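Protease Do-like 8, chloroplastic (Arabidopsis thaliana, PDB 4IC6) probably acts as a serine endopeptidase of the HtrA (Deg) family in the chloroplast, cleaving protein substrates at thylakoids. Local coordinates at residues A[120-128]-A[236-244]; A[178-186]-A[218-226]. The protein carries 1 engineered substitution. All coordinates share one frame; numbering follows the deposited sequence.

Contact 1 of 2, residues A[120-128]-A[236-244]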
loop_
_atom_site.group_PDB
_atom_site.type_symbol
_atom_site.label_atom_id
_atom_site.label_comp_id
_atom_site.label_asym_id
_atom_site.label_seq_id
_atom_site.Cartn_x
_atom_site.Cartn_y
_atom_site.Cartn_z
ATOM N N GLY A 120 8.154 -11.888 36.162
ATOM C CA GLY A 120 6.736 -11.674 35.981
ATOM C C GLY A 120 6.527 -10.718 34.827
ATOM O O GLY A 120 7.462 -10.065 34.377
ATOM N N ALA A 121 5.303 -10.658 34.325
ATOM C CA ALA A 121 5.003 -9.805 33.193
ATOM C C ALA A 121 3.647 -9.174 33.453
ATOM O O ALA A 121 2.819 -9.759 34.142
ATOM C CB ALA A 121 4.974 -10.645 31.924
ATOM N N ASP A 122 3.419 -7.976 32.923
ATOM C CA ASP A 122 2.104 -7.348 33.012
ATOM C C ASP A 122 1.733 -6.748 31.663
ATOM O O ASP A 122 2.271 -5.719 31.256
ATOM C CB ASP A 122 2.078 -6.265 34.100
ATOM C CG ASP A 122 0.692 -5.642 34.276
ATOM O OD1 ASP A 122 -0.278 -6.379 34.572
ATOM O OD2 ASP A 122 0.563 -4.404 34.104
ATOM N N ARG A 123 0.809 -7.397 30.969
ATOM C CA ARG A 123 0.449 -6.976 29.622
ATOM C C ARG A 123 -0.167 -5.570 29.586
ATOM O O ARG A 123 0.142 -4.769 28.700
ATOM C CB ARG A 123 -0.485 -8.006 28.988
ATOM C CG ARG A 123 -0.930 -7.632 27.597
ATOM C CD ARG A 123 -1.463 -8.809 26.788
ATOM N NE ARG A 123 -1.029 -8.631 25.404
ATOM C CZ ARG A 123 -0.761 -9.609 24.546
ATOM N NH1 ARG A 123 -0.906 -10.882 24.905
ATOM N NH2 ARG A 123 -0.347 -9.299 23.323
ATOM N N ALA A 124 -1.017 -5.271 30.562
ATOM C CA ALA A 124 -1.715 -3.985 30.616
ATOM C C ALA A 124 -0.763 -2.788 30.594
ATOM O O ALA A 124 -1.050 -1.783 29.957
ATOM C CB ALA A 124 -2.626 -3.930 31.840
ATOM N N LYS A 125 0.366 -2.881 31.291
ATOM C CA LYS A 125 1.357 -1.801 31.271
ATOM C C LYS A 125 2.566 -2.092 30.372
ATOM O O LYS A 125 3.535 -1.333 30.377
ATOM C CB LYS A 125 1.817 -1.449 32.694
ATOM C CG LYS A 125 0.698 -0.953 33.615
ATOM C CD LYS A 125 0.071 0.339 33.047
ATOM C CE LYS A 125 -0.807 1.053 34.073
ATOM N NZ LYS A 125 -1.268 2.396 33.571
ATOM N N ASP A 126 2.488 -3.173 29.596
ATOM C CA ASP A 126 3.574 -3.584 28.697
ATOM C C ASP A 126 4.918 -3.600 29.414
ATOM O O ASP A 126 5.877 -2.963 28.971
ATOM C CB ASP A 126 3.675 -2.657 27.469
ATOM C CG ASP A 126 4.500 -3.269 26.343
ATOM O OD1 ASP A 126 5.081 -4.366 26.549
ATOM O OD2 ASP A 126 4.576 -2.649 25.260
ATOM N N LEU A 127 4.985 -4.325 30.528
ATOM C CA LEU A 127 6.232 -4.461 31.264
ATOM C C LEU A 127 6.495 -5.904 31.624
ATOM O O LEU A 127 5.565 -6.663 31.912
ATOM C CB LEU A 127 6.211 -3.616 32.538
ATOM C CG LEU A 127 6.158 -2.114 32.267
ATOM C CD1 LEU A 127 5.782 -1.362 33.542
ATOM C CD2 LEU A 127 7.505 -1.652 31.712
ATOM N N ALA A 128 7.769 -6.277 31.596
ATOM C CA ALA A 128 8.192 -7.627 31.978
ATOM C C ALA A 128 9.451 -7.501 32.803
ATOM O O ALA A 128 10.224 -6.559 32.626
ATOM C CB ALA A 128 8.453 -8.480 30.747
ATOM N N ILE A 236 6.521 4.410 28.759
ATOM C CA ILE A 236 5.804 4.214 30.007
ATOM C C ILE A 236 6.476 5.037 31.103
ATOM O O ILE A 236 7.687 4.951 31.299
ATOM C CB ILE A 236 5.838 2.729 30.375
ATOM C CG1 ILE A 236 5.405 1.902 29.161
ATOM C CG2 ILE A 236 4.936 2.438 31.571
ATOM C CD1 ILE A 236 5.795 0.390 29.258
ATOM N N PRO A 237 5.697 5.843 31.837
ATOM C CA PRO A 237 6.336 6.724 32.823
ATOM C C PRO A 237 6.982 5.935 33.974
ATOM O O PRO A 237 6.448 4.921 34.394
ATOM C CB PRO A 237 5.178 7.590 33.339
ATOM C CG PRO A 237 3.960 6.800 33.083
ATOM C CD PRO A 237 4.231 5.960 31.842
ATOM N N SER A 238 8.105 6.430 34.484
ATOM C CA SER A 238 8.794 5.778 35.586
ATOM C C SER A 238 7.880 5.606 36.808
ATOM O O SER A 238 8.059 4.677 37.593
ATOM C CB SER A 238 10.054 6.553 35.965
ATOM O OG SER A 238 9.739 7.893 36.297
ATOM N N SER A 239 6.900 6.489 36.967
ATOM C CA SER A 239 5.969 6.366 38.087
ATOM C C SER A 239 5.209 5.056 37.975
ATOM O O SER A 239 4.942 4.398 38.973
ATOM C CB SER A 239 4.983 7.530 38.135
ATOM O OG SER A 239 4.176 7.551 36.970
ATOM N N THR A 240 4.865 4.677 36.751
ATOM C CA THR A 240 4.219 3.391 36.529
ATOM C C THR A 240 5.205 2.247 36.756
ATOM O O THR A 240 4.910 1.300 37.494
ATOM C CB THR A 240 3.608 3.313 35.122
ATOM O OG1 THR A 240 2.559 4.278 35.030
ATOM C CG2 THR A 240 3.011 1.951 34.885
ATOM N N VAL A 241 6.380 2.349 36.143
ATOM C CA VAL A 241 7.409 1.321 36.304
ATOM C C VAL A 241 7.734 1.092 37.782
ATOM O O VAL A 241 7.890 -0.040 38.233
ATOM C CB VAL A 241 8.700 1.710 35.545
ATOM C CG1 VAL A 241 9.770 0.630 35.693
ATOM C CG2 VAL A 241 8.386 1.978 34.074
ATOM N N LEU A 242 7.820 2.179 38.536
ATOM C CA LEU A 242 8.112 2.104 39.962
ATOM C C LEU A 242 7.027 1.352 40.718
ATOM O O LEU A 242 7.282 0.727 41.749
ATOM C CB LEU A 242 8.250 3.507 40.543
ATOM C CG LEU A 242 9.639 4.118 40.426
ATOM C CD1 LEU A 242 9.599 5.578 40.850
ATOM C CD2 LEU A 242 10.600 3.317 41.302
ATOM N N LYS A 243 5.811 1.402 40.196
ATOM C CA LYS A 243 4.686 0.771 40.874
ATOM C C LYS A 243 4.561 -0.689 40.467
ATOM O O LYS A 243 4.294 -1.551 41.298
ATOM C CB LYS A 243 3.393 1.535 40.559
ATOM C CG LYS A 243 2.101 0.740 40.729
ATOM C CD LYS A 243 1.595 0.745 42.171
ATOM C CE LYS A 243 0.217 0.081 42.284
ATOM N NZ LYS A 243 -0.324 0.158 43.671
ATOM N N ILE A 244 4.770 -0.965 39.185
ATOM C CA ILE A 244 4.541 -2.304 38.636
ATOM C C ILE A 244 5.673 -3.295 38.929
ATOM O O ILE A 244 5.434 -4.458 39.264
ATOM C CB ILE A 244 4.321 -2.238 37.102
ATOM C CG1 ILE A 244 3.127 -1.329 36.782
ATOM C CG2 ILE A 244 4.134 -3.634 36.520
ATOM C CD1 ILE A 244 1.801 -1.826 37.363
HETATM O O HOH W 1 0.845 4.055 32.787
#
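Asp122 opens the contact with its CB, which rests 4.1 Å from Ile244 CG2, while its carboxylate is taken up by Lys125 N and by Arg256. OD2 accepts the Lys125 N-H at 3.2 Å from above the carboxylate plane, an Asx motif that braces the type I turn Arg123-Asp126, and forms the salt bridge with Arg256. Lys125 bends at chi2 (-61°) and crosses Thr240 at about a right angle, laying CG, CD and CE against the CG2 methyl, with CD nearest at 3.8 Å; CG also meets Ile244 CD1. Its NZ donates to a water 2.8 Å away that is also hydrogen-bonded to Thr240 OG1. Ile236 CD1 lies 3.1 Å from Lys125 O and also against Asp126 O. Asp126, the predicted charge-relay aspartate, touches that methyl with CB, whereas its carboxylate is held by His83 N and Ser183 OG. Asp126 and Leu127 together face Asp122 as a G1 beta bulge at the end of the hairpin. Leu127 packs between Ile236 and helix 238-251: the Leu127 and Ile236 side chains slide past each other in opposite directions, CD2 to CD1 3.6 Å, and Leu127 CD1 lies 3.9 Å from Ile244 CB and 4.3 Å from Val241 CG2. An alanine in place of Ile244 would probably leave Lys125 CG with only the Thr240 methyl here, Asp122 CB without its mate and Leu127 CD1 less closely packed. No direct polar bond joins the segments, so methyl packing, partly against backbone carbonyls, and one water-mediated link hold the Asp126 turn against the helix.

Contact 2 of 2, residues A[178-186]-A[218-226]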
loop_
_atom_site.group_PDB
_atom_site.type_symbol
_atom_site.label_atom_id
_atom_site.label_comp_id
_atom_site.label_asym_id
_atom_site.label_seq_id
_atom_site.Cartn_x
_atom_site.Cartn_y
_atom_site.Cartn_z
ATOM N N ASN A 178 0.738 12.321 29.746
ATOM C CA ASN A 178 -0.527 11.640 29.974
ATOM C C ASN A 178 -1.249 11.269 28.672
ATOM O O ASN A 178 -2.456 11.456 28.550
ATOM C CB ASN A 178 -1.422 12.494 30.887
ATOM C CG ASN A 178 -0.790 12.747 32.265
ATOM O OD1 ASN A 178 -0.367 11.810 32.960
ATOM N ND2 ASN A 178 -0.712 14.019 32.657
ATOM N N ARG A 179 -0.504 10.716 27.714
ATOM C CA ARG A 179 -1.049 10.342 26.407
ATOM C C ARG A 179 -1.174 8.831 26.275
ATOM O O ARG A 179 -0.350 8.087 26.819
ATOM C CB ARG A 179 -0.126 10.884 25.294
ATOM C CG ARG A 179 -0.439 12.325 24.855
ATOM C CD ARG A 179 -1.415 12.332 23.640
ATOM N NE ARG A 179 -1.671 13.666 23.080
ATOM C CZ ARG A 179 -1.935 14.719 23.845
ATOM N NH1 ARG A 179 -1.960 14.566 25.161
ATOM N NH2 ARG A 179 -2.185 15.913 23.315
ATOM N N ASP A 180 -2.183 8.361 25.548
ATOM C CA ASP A 180 -2.335 6.912 25.374
ATOM C C ASP A 180 -1.215 6.318 24.529
ATOM O O ASP A 180 -0.844 6.875 23.493
ATOM C CB ASP A 180 -3.681 6.566 24.742
ATOM C CG ASP A 180 -4.842 6.831 25.672
ATOM O OD1 ASP A 180 -4.593 6.959 26.891
ATOM O OD2 ASP A 180 -5.988 6.915 25.180
ATOM N N ILE A 181 -0.693 5.177 24.955
ATOM C CA ILE A 181 0.344 4.489 24.212
ATOM C C ILE A 181 -0.287 3.301 23.533
ATOM O O ILE A 181 -0.754 2.367 24.201
ATOM C CB ILE A 181 1.429 3.949 25.166
ATOM C CG1 ILE A 181 1.987 5.082 26.033
ATOM C CG2 ILE A 181 2.539 3.236 24.387
ATOM C CD1 ILE A 181 3.195 4.653 26.888
ATOM N N PHE A 182 -0.304 3.305 22.204
ATOM C CA PHE A 182 -0.912 2.194 21.478
ATOM C C PHE A 182 0.108 1.093 21.259
ATOM O O PHE A 182 0.592 0.859 20.146
ATOM C CB PHE A 182 -1.555 2.702 20.188
ATOM C CG PHE A 182 -2.648 3.692 20.446
ATOM C CD1 PHE A 182 -3.799 3.305 21.114
ATOM C CD2 PHE A 182 -2.515 5.015 20.058
ATOM C CE1 PHE A 182 -4.814 4.227 21.381
ATOM C CE2 PHE A 182 -3.519 5.941 20.320
ATOM C CZ PHE A 182 -4.672 5.545 20.979
ATOM N N SER A 183 0.411 0.423 22.365
ATOM C CA SER A 183 1.523 -0.508 22.460
ATOM C C SER A 183 1.399 -1.628 21.453
ATOM O O SER A 183 0.302 -2.072 21.147
ATOM C CB SER A 183 1.569 -1.116 23.873
ATOM O OG SER A 183 2.403 -2.265 23.900
ATOM N N GLN A 184 2.527 -2.121 20.966
ATOM C CA GLN A 184 2.481 -3.234 20.041
ATOM C C GLN A 184 2.022 -4.515 20.741
ATOM O O GLN A 184 1.887 -5.567 20.119
ATOM C CB GLN A 184 3.824 -3.396 19.331
ATOM C CG GLN A 184 4.143 -2.215 18.415
ATOM C CD GLN A 184 5.357 -2.481 17.543
ATOM O OE1 GLN A 184 5.957 -3.560 17.608
ATOM N NE2 GLN A 184 5.730 -1.503 16.728
ATOM N N THR A 185 1.755 -4.408 22.036
ATOM C CA THR A 185 1.073 -5.477 22.771
ATOM C C THR A 185 -0.368 -5.675 22.292
ATOM O O THR A 185 -0.970 -6.746 22.481
ATOM C CB THR A 185 1.059 -5.142 24.279
ATOM O OG1 THR A 185 2.213 -5.712 24.908
ATOM C CG2 THR A 185 -0.175 -5.699 24.937
ATOM N N GLY A 186 -0.924 -4.641 21.676
ATOM C CA GLY A 186 -2.335 -4.638 21.318
ATOM C C GLY A 186 -3.209 -3.958 22.370
ATOM O O GLY A 186 -4.423 -3.847 22.209
ATOM N N ILE A 218 10.179 4.015 30.075
ATOM C CA ILE A 218 10.673 2.936 29.218
ATOM C C ILE A 218 10.155 3.124 27.785
ATOM O O ILE A 218 8.938 3.066 27.552
ATOM C CB ILE A 218 10.193 1.566 29.698
ATOM C CG1 ILE A 218 10.763 1.250 31.093
ATOM C CG2 ILE A 218 10.595 0.467 28.695
ATOM C CD1 ILE A 218 12.250 0.930 31.110
ATOM N N ASN A 219 11.081 3.329 26.844
ATOM C CA ASN A 219 10.751 3.436 25.414
ATOM C C ASN A 219 9.842 2.289 24.969
ATOM O O ASN A 219 10.188 1.103 25.116
ATOM C CB ASN A 219 12.029 3.434 24.552
ATOM C CG ASN A 219 13.098 4.368 25.076
ATOM O OD1 ASN A 219 12.798 5.445 25.560
ATOM N ND2 ASN A 219 14.361 3.951 24.979
ATOM N N THR A 220 8.694 2.628 24.389
ATOM C CA THR A 220 7.714 1.603 24.093
ATOM C C THR A 220 7.207 1.621 22.658
ATOM O O THR A 220 6.627 2.611 22.201
ATOM C CB THR A 220 6.550 1.674 25.112
ATOM O OG1 THR A 220 7.100 1.513 26.432
ATOM C CG2 THR A 220 5.502 0.605 24.831
ATOM N N ALA A 221 7.406 0.499 21.959
ATOM C CA ALA A 221 6.998 0.390 20.567
ATOM C C ALA A 221 5.472 0.464 20.459
ATOM O O ALA A 221 4.757 -0.078 21.304
ATOM C CB ALA A 221 7.502 -0.904 19.969
ATOM N N ILE A 222 4.975 1.132 19.419
ATOM C CA ILE A 222 3.528 1.286 19.235
ATOM C C ILE A 222 3.096 0.885 17.829
ATOM O O ILE A 222 3.927 0.709 16.941
ATOM C CB ILE A 222 3.064 2.741 19.429
ATOM C CG1 ILE A 222 3.810 3.646 18.458
ATOM C CG2 ILE A 222 3.259 3.213 20.871
ATOM C CD1 ILE A 222 3.110 4.994 18.220
ATOM N N PHE A 223 1.789 0.738 17.639
ATOM C CA PHE A 223 1.201 0.666 16.301
ATOM C C PHE A 223 0.336 1.925 16.113
ATOM O O PHE A 223 -0.437 2.261 17.003
ATOM C CB PHE A 223 0.300 -0.559 16.191
ATOM C CG PHE A 223 1.045 -1.874 16.065
ATOM C CD1 PHE A 223 2.167 -1.987 15.255
ATOM C CD2 PHE A 223 0.600 -3.000 16.750
ATOM C CE1 PHE A 223 2.838 -3.211 15.131
ATOM C CE2 PHE A 223 1.270 -4.218 16.637
ATOM C CZ PHE A 223 2.387 -4.318 15.828
ATOM N N THR A 224 0.453 2.618 14.976
ATOM C CA THR A 224 -0.484 3.723 14.681
ATOM C C THR A 224 -1.654 3.234 13.832
ATOM O O THR A 224 -1.577 2.167 13.228
ATOM C CB THR A 224 0.198 4.910 13.967
ATOM O OG1 THR A 224 0.801 4.448 12.757
ATOM C CG2 THR A 224 1.272 5.518 14.850
ATOM N N GLN A 225 -2.733 4.009 13.764
ATOM C CA GLN A 225 -3.874 3.581 12.954
ATOM C C GLN A 225 -3.528 3.613 11.459
ATOM O O GLN A 225 -3.914 2.719 10.706
ATOM C CB GLN A 225 -5.128 4.414 13.245
ATOM C CG GLN A 225 -6.434 3.718 12.842
ATOM C CD GLN A 225 -7.649 4.619 12.987
ATOM O OE1 GLN A 225 -7.582 5.672 13.623
ATOM N NE2 GLN A 225 -8.768 4.211 12.386
ATOM N N THR A 226 -2.789 4.640 11.044
ATOM C CA THR A 226 -2.346 4.768 9.658
ATOM C C THR A 226 -0.931 4.230 9.459
ATOM O O THR A 226 -0.230 3.927 10.422
ATOM C CB THR A 226 -2.357 6.245 9.189
ATOM O OG1 THR A 226 -1.973 7.100 10.274
ATOM C CG2 THR A 226 -3.732 6.647 8.694
#
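Gln184 lies across the face of the Phe223 ring, at about a right angle to that side chain, and can be followed from its base outward. CB sits 3.8 Å from Phe223 CE2. CG, placed opposite the carbonyl carbon by chi1 of -66°, stands over the ring centre, 3.6 Å from the centroid and 7° off the normal, a CH-pi contact. Beyond CG the chain runs extended, bringing CD within 3.6 Å of both Phe223 CE1 and Ala221 CB, with the amide stacked almost parallel to the ring. OE1 passes beside the Ala221 methyl, and NE2 donates a nearly straight bond of 2.9 Å to Ile222 O, which lies in the amide plane although the donor stands above the carbonyl plane. One end of the amide is thereby fixed, which limits its rotation on the ring.

Two backbone bonds flank this grip: Phe223 N gives to Phe182 O at 2.8 Å and Gln184 N to Ala221 O at 3.0 Å, around the single bridge between Ser183 and Ile222. On the other side of the bridge Ile181 CG2 packs on Ile222 CG2 at 3.6 Å and, more loosely, on Thr220 CG2. Gln184 also touches His83, so the bridge borders the predicted charge relay. The segment 178-186 enters along strand 179-182, paired with strand 188-189, while 218-226 leaves the barrel strand 215-219; Phe234 of strand 233-237 packs against both Ile181 and Ile222.

Contacts 1 and 2 have centres 14 Å apart in the protease domain, and contact 2 is nested along the chain inside the loop that contact 1 closes. Both reach the second six-stranded barrel, where strands 215-219 and 233-237 are neighbours; contact 1 joins it to the first barrel through the turn after strand 111-122. They meet directly: besides the bond to the Asp126 carboxylate, Arg123 NH2 probably bonds to Thr185 O, and Ile236 packs on Thr220. The two barrels with the predicted charge relay between them are the chymotrypsin-like arrangement of this family, in which contact 2 flanks the aspartate carried by contact 1; the relay is incomplete here, its nucleophile position being the engineered Ala204.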